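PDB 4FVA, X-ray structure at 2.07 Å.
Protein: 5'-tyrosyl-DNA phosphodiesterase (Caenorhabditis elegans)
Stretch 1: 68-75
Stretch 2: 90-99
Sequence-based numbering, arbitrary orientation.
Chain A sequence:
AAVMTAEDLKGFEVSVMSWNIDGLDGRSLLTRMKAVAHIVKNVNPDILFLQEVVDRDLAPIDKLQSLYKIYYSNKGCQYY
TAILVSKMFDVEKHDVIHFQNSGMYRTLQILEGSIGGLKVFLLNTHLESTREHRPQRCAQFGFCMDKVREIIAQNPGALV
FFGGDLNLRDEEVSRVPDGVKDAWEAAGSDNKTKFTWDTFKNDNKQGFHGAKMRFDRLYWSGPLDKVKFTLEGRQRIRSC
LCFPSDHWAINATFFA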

ATOM      1  N   TYR A  68      15.927  -5.434   0.720  1.00 24.21           N
ATOM      2  CA  TYR A  68      14.928  -5.095   1.725  1.00 19.19           C
ATOM      3  C   TYR A  68      14.809  -6.164   2.797  1.00 20.37           C
ATOM      4  O   TYR A  68      15.110  -7.333   2.542  1.00 22.61           O
ATOM      5  CB  TYR A  68      13.540  -4.961   1.061  1.00 19.18           C
ATOM      6  CG  TYR A  68      13.405  -3.821   0.080  1.00 22.24           C
ATOM      7  CD1 TYR A  68      13.059  -2.552   0.521  1.00 19.45           C
ATOM      8  CD2 TYR A  68      13.574  -4.020  -1.288  1.00 26.81           C
ATOM      9  CE1 TYR A  68      12.906  -1.503  -0.369  1.00 26.57           C
ATOM     10  CE2 TYR A  68      13.427  -2.965  -2.191  1.00 25.07           C
ATOM     11  CZ  TYR A  68      13.100  -1.715  -1.715  1.00 20.02           C
ATOM     12  OH  TYR A  68      12.946  -0.657  -2.570  1.00 20.32           O
ATOM     13  N   LYS A  69      14.351  -5.779   3.985  1.00 20.60           N
ATOM     14  CA  LYS A  69      13.763  -6.765   4.895  1.00 24.51           C
ATOM     15  C   LYS A  69      12.300  -6.978   4.462  1.00 27.37           C
ATOM     16  O   LYS A  69      11.585  -6.004   4.178  1.00 21.60           O
ATOM     17  CB  LYS A  69      13.801  -6.284   6.343  1.00 19.23           C
ATOM     18  CG  LYS A  69      15.207  -6.133   6.951  1.00 23.07           C
ATOM     19  CD  LYS A  69      15.123  -5.426   8.317  1.00 26.04           C
ATOM     20  CE  LYS A  69      16.488  -5.416   8.995  1.00 27.15           C
ATOM     21  NZ  LYS A  69      16.483  -4.584  10.220  1.00 22.21           N
ATOM     22  N   ILE A  70      11.863  -8.230   4.375  1.00 22.20           N
ATOM     23  CA  ILE A  70      10.509  -8.521   3.900  1.00 18.17           C
ATOM     24  C   ILE A  70       9.674  -9.157   5.014  1.00 22.18           C
ATOM     25  O   ILE A  70      10.064 -10.182   5.593  1.00 20.23           O
ATOM     26  CB  ILE A  70      10.523  -9.483   2.696  1.00 25.24           C
ATOM     27  CG1 ILE A  70      11.443  -8.964   1.590  1.00 23.47           C
ATOM     28  CG2 ILE A  70       9.100  -9.726   2.168  1.00 18.30           C
ATOM     29  CD1 ILE A  70      11.510  -9.891   0.411  1.00 24.85           C
ATOM     30  N   TYR A  71       8.512  -8.563   5.291  1.00 19.68           N
ATOM     31  CA  TYR A  71       7.584  -9.091   6.284  1.00 17.59           C
ATOM     32  C   TYR A  71       6.256  -9.410   5.613  1.00 20.81           C
ATOM     33  O   TYR A  71       5.615  -8.525   5.052  1.00 17.73           O
ATOM     34  CB  TYR A  71       7.412  -8.121   7.478  1.00 17.56           C
ATOM     35  CG  TYR A  71       8.720  -7.932   8.220  1.00 17.43           C
ATOM     36  CD1 TYR A  71       9.062  -8.791   9.254  1.00 19.63           C
ATOM     37  CD2 TYR A  71       9.628  -6.958   7.844  1.00 17.59           C
ATOM     38  CE1 TYR A  71      10.270  -8.676   9.912  1.00 17.29           C
ATOM     39  CE2 TYR A  71      10.839  -6.824   8.498  1.00 17.59           C
ATOM     40  CZ  TYR A  71      11.144  -7.702   9.535  1.00 17.44           C
ATOM     41  OH  TYR A  71      12.327  -7.599  10.201  1.00 17.93           O
ATOM     42  N   TYR A  72       5.881 -10.689   5.646  1.00 17.54           N
ATOM     43  CA  TYR A  72       4.624 -11.159   5.068  1.00 22.42           C
ATOM     44  C   TYR A  72       3.558 -11.240   6.144  1.00 21.81           C
ATOM     45  O   TYR A  72       3.834 -11.695   7.249  1.00 25.03           O
ATOM     46  CB  TYR A  72       4.804 -12.531   4.392  1.00 19.97           C
ATOM     47  CG  TYR A  72       5.747 -12.520   3.198  1.00 24.63           C
ATOM     48  CD1 TYR A  72       5.389 -11.873   2.016  1.00 21.31           C
ATOM     49  CD2 TYR A  72       6.971 -13.174   3.240  1.00 28.50           C
ATOM     50  CE1 TYR A  72       6.227 -11.854   0.929  1.00 19.86           C
ATOM     51  CE2 TYR A  72       7.827 -13.154   2.153  1.00 26.72           C
ATOM     52  CZ  TYR A  72       7.443 -12.495   0.999  1.00 24.31           C
ATOM     53  OH  TYR A  72       8.281 -12.472  -0.096  1.00 26.77           O
ATOM     54  N   SER A  73       2.339 -10.824   5.823  1.00 21.96           N
ATOM     55  CA  SER A  73       1.285 -10.795   6.826  1.00 22.30           C
ATOM     56  C   SER A  73       0.866 -12.201   7.234  1.00 27.13           C
ATOM     57  O   SER A  73       0.602 -12.465   8.409  1.00 28.52           O
ATOM     58  CB  SER A  73       0.053 -10.046   6.312  1.00 17.44           C
ATOM     59  OG  SER A  73      -0.577 -10.753   5.236  1.00 19.52           O
ATOM     60  N   ASN A  74       0.825 -13.112   6.266  1.00 23.91           N
ATOM     61  CA  ASN A  74       0.167 -14.400   6.481  1.00 27.14           C
ATOM     62  C   ASN A  74       0.547 -15.390   5.388  1.00 25.76           C
ATOM     63  O   ASN A  74      -0.327 -15.951   4.719  1.00 22.98           O
ATOM     64  CB  ASN A  74      -1.355 -14.183   6.462  1.00 23.41           C
ATOM     65  CG  ASN A  74      -2.129 -15.332   7.082  1.00 31.28           C
ATOM     66  OD1 ASN A  74      -1.565 -16.165   7.791  1.00 35.98           O
ATOM     67  ND2 ASN A  74      -3.430 -15.388   6.804  1.00 36.01           N
ATOM     68  N   LYS A  75       1.848 -15.604   5.218  1.00 23.12           N
ATOM     69  CA  LYS A  75       2.353 -16.431   4.132  1.00 25.51           C
ATOM     70  C   LYS A  75       1.748 -17.831   4.206  1.00 33.20           C
ATOM     71  O   LYS A  75       1.554 -18.372   5.302  1.00 29.63           O
ATOM     72  CB  LYS A  75       3.887 -16.482   4.158  1.00 26.16           C
ATOM     73  CG  LYS A  75       4.506 -16.977   2.860  1.00 33.22           C
ATOM     74  CD  LYS A  75       5.994 -16.651   2.773  1.00 40.15           C
ATOM     75  CE  LYS A  75       6.548 -16.961   1.382  1.00 49.99           C
ATOM     76  NZ  LYS A  75       6.367 -18.402   1.012  1.00 57.10           N
ATOM     77  N   ASP A  90      15.169  -0.524  11.694  1.00 19.24           N
ATOM     78  CA  ASP A  90      15.305  -1.361  12.882  1.00 25.88           C
ATOM     79  C   ASP A  90      13.912  -1.760  13.353  1.00 21.98           C
ATOM     80  O   ASP A  90      13.161  -0.924  13.862  1.00 24.51           O
ATOM     81  CB  ASP A  90      16.074  -0.600  13.972  1.00 26.19           C
ATOM     82  CG  ASP A  90      16.408  -1.469  15.188  1.00 33.27           C
ATOM     83  OD1 ASP A  90      16.529  -2.710  15.047  1.00 30.97           O
ATOM     84  OD2 ASP A  90      16.585  -0.896  16.285  1.00 33.38           O
ATOM     85  N   VAL A  91      13.565  -3.033  13.174  1.00 17.44           N
ATOM     86  CA  VAL A  91      12.217  -3.505  13.483  1.00 17.25           C
ATOM     87  C   VAL A  91      12.076  -3.763  14.985  1.00 25.30           C
ATOM     88  O   VAL A  91      12.932  -4.411  15.593  1.00 21.43           O
ATOM     89  CB  VAL A  91      11.841  -4.797  12.701  1.00 18.41           C
ATOM     90  CG1 VAL A  91      10.456  -5.334  13.132  1.00 17.07           C
ATOM     91  CG2 VAL A  91      11.889  -4.567  11.170  1.00 23.01           C
ATOM     92  N   GLU A  92      11.014  -3.224  15.578  1.00 19.53           N
ATOM     93  CA  GLU A  92      10.723  -3.460  16.992  1.00 23.34           C
ATOM     94  C   GLU A  92       9.571  -4.470  17.158  1.00 21.58           C
ATOM     95  O   GLU A  92       9.623  -5.345  18.022  1.00 24.93           O
ATOM     96  CB  GLU A  92      10.388  -2.150  17.707  1.00 25.89           C
ATOM     97  CG  GLU A  92      10.122  -2.326  19.198  1.00 46.61           C
ATOM     98  CD  GLU A  92      11.391  -2.634  19.991  1.00 58.88           C
ATOM     99  OE1 GLU A  92      12.445  -2.020  19.702  1.00 61.50           O
ATOM    100  OE2 GLU A  92      11.335  -3.493  20.900  1.00 65.18           O
ATOM    101  N   LYS A  93       8.540  -4.345  16.323  1.00 20.58           N
ATOM    102  CA  LYS A  93       7.375  -5.243  16.373  1.00 24.54           C
ATOM    103  C   LYS A  93       6.802  -5.513  14.988  1.00 18.60           C
ATOM    104  O   LYS A  93       6.773  -4.620  14.142  1.00 18.48           O
ATOM    105  CB  LYS A  93       6.230  -4.645  17.202  1.00 31.43           C
ATOM    106  CG  LYS A  93       6.449  -4.493  18.696  1.00 39.12           C
ATOM    107  CD  LYS A  93       5.109  -4.113  19.337  1.00 44.26           C
ATOM    108  CE  LYS A  93       5.263  -3.726  20.794  1.00 55.25           C
ATOM    109  NZ  LYS A  93       6.039  -2.464  20.948  1.00 63.67           N
ATOM    110  N   HIS A  94       6.309  -6.729  14.771  1.00 19.98           N
ATOM    111  CA  HIS A  94       5.524  -7.005  13.580  1.00 20.71           C
ATOM    112  C   HIS A  94       4.237  -7.631  14.061  1.00 24.00           C
ATOM    113  O   HIS A  94       4.254  -8.761  14.534  1.00 19.05           O
ATOM    114  CB  HIS A  94       6.253  -7.950  12.623  1.00 20.74           C
ATOM    115  CG  HIS A  94       5.482  -8.255  11.372  1.00 23.76           C
ATOM    116  ND1 HIS A  94       5.566  -9.466  10.722  1.00 19.44           N
ATOM    117  CD2 HIS A  94       4.599  -7.507  10.664  1.00 24.59           C
ATOM    118  CE1 HIS A  94       4.787  -9.446   9.652  1.00 25.11           C
ATOM    119  NE2 HIS A  94       4.189  -8.271   9.592  1.00 21.73           N
ATOM    120  N   ASP A  95       3.121  -6.925  13.884  1.00 16.64           N
ATOM    121  CA  ASP A  95       1.836  -7.404  14.390  1.00 22.81           C
ATOM    122  C   ASP A  95       0.859  -7.531  13.237  1.00 25.51           C
ATOM    123  O   ASP A  95       0.768  -6.639  12.402  1.00 21.14           O
ATOM    124  CB  ASP A  95       1.277  -6.420  15.413  1.00 26.83           C
ATOM    125  CG  ASP A  95       2.125  -6.346  16.691  1.00 47.36           C
ATOM    126  OD1 ASP A  95       2.978  -7.230  16.914  1.00 54.07           O
ATOM    127  OD2 ASP A  95       1.963  -5.372  17.456  1.00 57.69           O
ATOM    128  N   VAL A  96       0.101  -8.620  13.216  1.00 16.66           N
ATOM    129  CA  VAL A  96      -0.881  -8.825  12.176  1.00 24.92           C
ATOM    130  C   VAL A  96      -2.218  -8.964  12.850  1.00 24.17           C
ATOM    131  O   VAL A  96      -2.488  -9.974  13.499  1.00 26.39           O
ATOM    132  CB  VAL A  96      -0.583 -10.107  11.341  1.00 26.40           C
ATOM    133  CG1 VAL A  96      -1.714 -10.393  10.334  1.00 20.51           C
ATOM    134  CG2 VAL A  96       0.770 -10.000  10.654  1.00 27.23           C
ATOM    135  N   ILE A  97      -3.078  -7.976  12.655  1.00 27.47           N
ATOM    136  CA  ILE A  97      -4.401  -8.035  13.252  1.00 23.72           C
ATOM    137  C   ILE A  97      -5.389  -8.519  12.217  1.00 29.26           C
ATOM    138  O   ILE A  97      -5.568  -7.877  11.170  1.00 29.41           O
ATOM    139  CB  ILE A  97      -4.868  -6.657  13.735  1.00 22.77           C
ATOM    140  CG1 ILE A  97      -3.836  -6.044  14.689  1.00 26.56           C
ATOM    141  CG2 ILE A  97      -6.256  -6.772  14.381  1.00 22.93           C
ATOM    142  CD1 ILE A  97      -4.164  -4.619  15.076  1.00 24.33           C
ATOM    143  N   HIS A  98      -6.037  -9.646  12.509  1.00 29.67           N
ATOM    144  CA  HIS A  98      -7.079 -10.179  11.628  1.00 29.17           C
ATOM    145  C   HIS A  98      -8.413  -9.475  11.864  1.00 26.06           C
ATOM    146  O   HIS A  98      -8.912  -9.437  12.990  1.00 30.80           O
ATOM    147  CB  HIS A  98      -7.208 -11.697  11.824  1.00 31.63           C
ATOM    148  CG  HIS A  98      -6.050 -12.475  11.279  1.00 24.86           C
ATOM    149  ND1 HIS A  98      -4.792 -12.448  11.850  1.00 34.59           N
ATOM    150  CD2 HIS A  98      -5.963 -13.332  10.231  1.00 24.05           C
ATOM    151  CE1 HIS A  98      -3.977 -13.227  11.160  1.00 27.30           C
ATOM    152  NE2 HIS A  98      -4.664 -13.781  10.174  1.00 30.29           N
ATOM    153  N   PHE A  99      -8.972  -8.876  10.810  1.00 25.91           N
ATOM    154  CA  PHE A  99     -10.275  -8.242  10.925  1.00 24.01           C
ATOM    155  C   PHE A  99     -11.301  -9.315  11.264  1.00 30.67           C
ATOM    156  O   PHE A  99     -11.476 -10.287  10.522  1.00 26.26           O
ATOM    157  CB  PHE A  99     -10.667  -7.520   9.638  1.00 26.90           C
ATOM    158  CG  PHE A  99      -9.767  -6.368   9.277  1.00 20.80           C
ATOM    159  CD1 PHE A  99      -9.315  -5.488  10.248  1.00 29.42           C
ATOM    160  CD2 PHE A  99      -9.423  -6.132   7.952  1.00 18.14           C
ATOM    161  CE1 PHE A  99      -8.503  -4.409   9.909  1.00 23.32           C
ATOM    162  CE2 PHE A  99      -8.605  -5.056   7.599  1.00 20.30           C
ATOM    163  CZ  PHE A  99      -8.150  -4.195   8.579  1.00 23.85           C
TER

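Two strands run in roughly the same direction here, 28° apart, yet no hydrogen bond passes between the stretches. Their axes come no closer than 9.1 Å, too far for backbone pairing as in a sheet. The contact rests mostly on side chains, with two backbone carbonyls of the first stretch also touching side chains of the second.

Tyr71 is central to the contact. Its CA-to-CB bond points toward the other strand, and its ring lies near both Val91 and His94. The edge of the Tyr71 ring is directed toward the face of the His94 ring. The centroids are 5.3 Å apart and the planes meet at 63°. Tyr71 CB also sits over the imidazole, 3.9 Å from the ring centroid and 19° off the normal, which makes a CH-pi contact. The imidazole atom nearest Tyr71 CB is His94 CE1, at 3.7 Å. At the far end of the tyrosine, Tyr71 CZ packs 3.6 Å from Val91 CG2, and Tyr71 OH is 3.2 Å from the same methyl carbon.

The His94 ring is approached along its edge as well. Tyr72 O lies near the ring plane, 3.4 Å from His94 CE1. The CA-to-CB bond of Tyr72 points away from the other stretch, and its backbone carbonyl makes this contact. His94 NE2 is hydrogen-bonded elsewhere in the structure.

The backbones draw together toward the C-terminal end. CA atoms are 9.3 Å apart for Lys69 and Val91, 7.9 Å for Tyr71 and His94, and 6.1 Å for Ser73 and Val96. At this narrow end, Ser73 O lies 3.3 Å from Val96 CG2. Beyond it, Asn74 ND2 is 3.9 Å from His98 NE2, near the imidazole plane but not hydrogen-bonded to it.

At the wide end, Lys69 is extended, with chi1 m and chi2 to chi4 t. Its aliphatic chain reaches Val91, with Lys69 CD 4.4 Å from Val91 CG2.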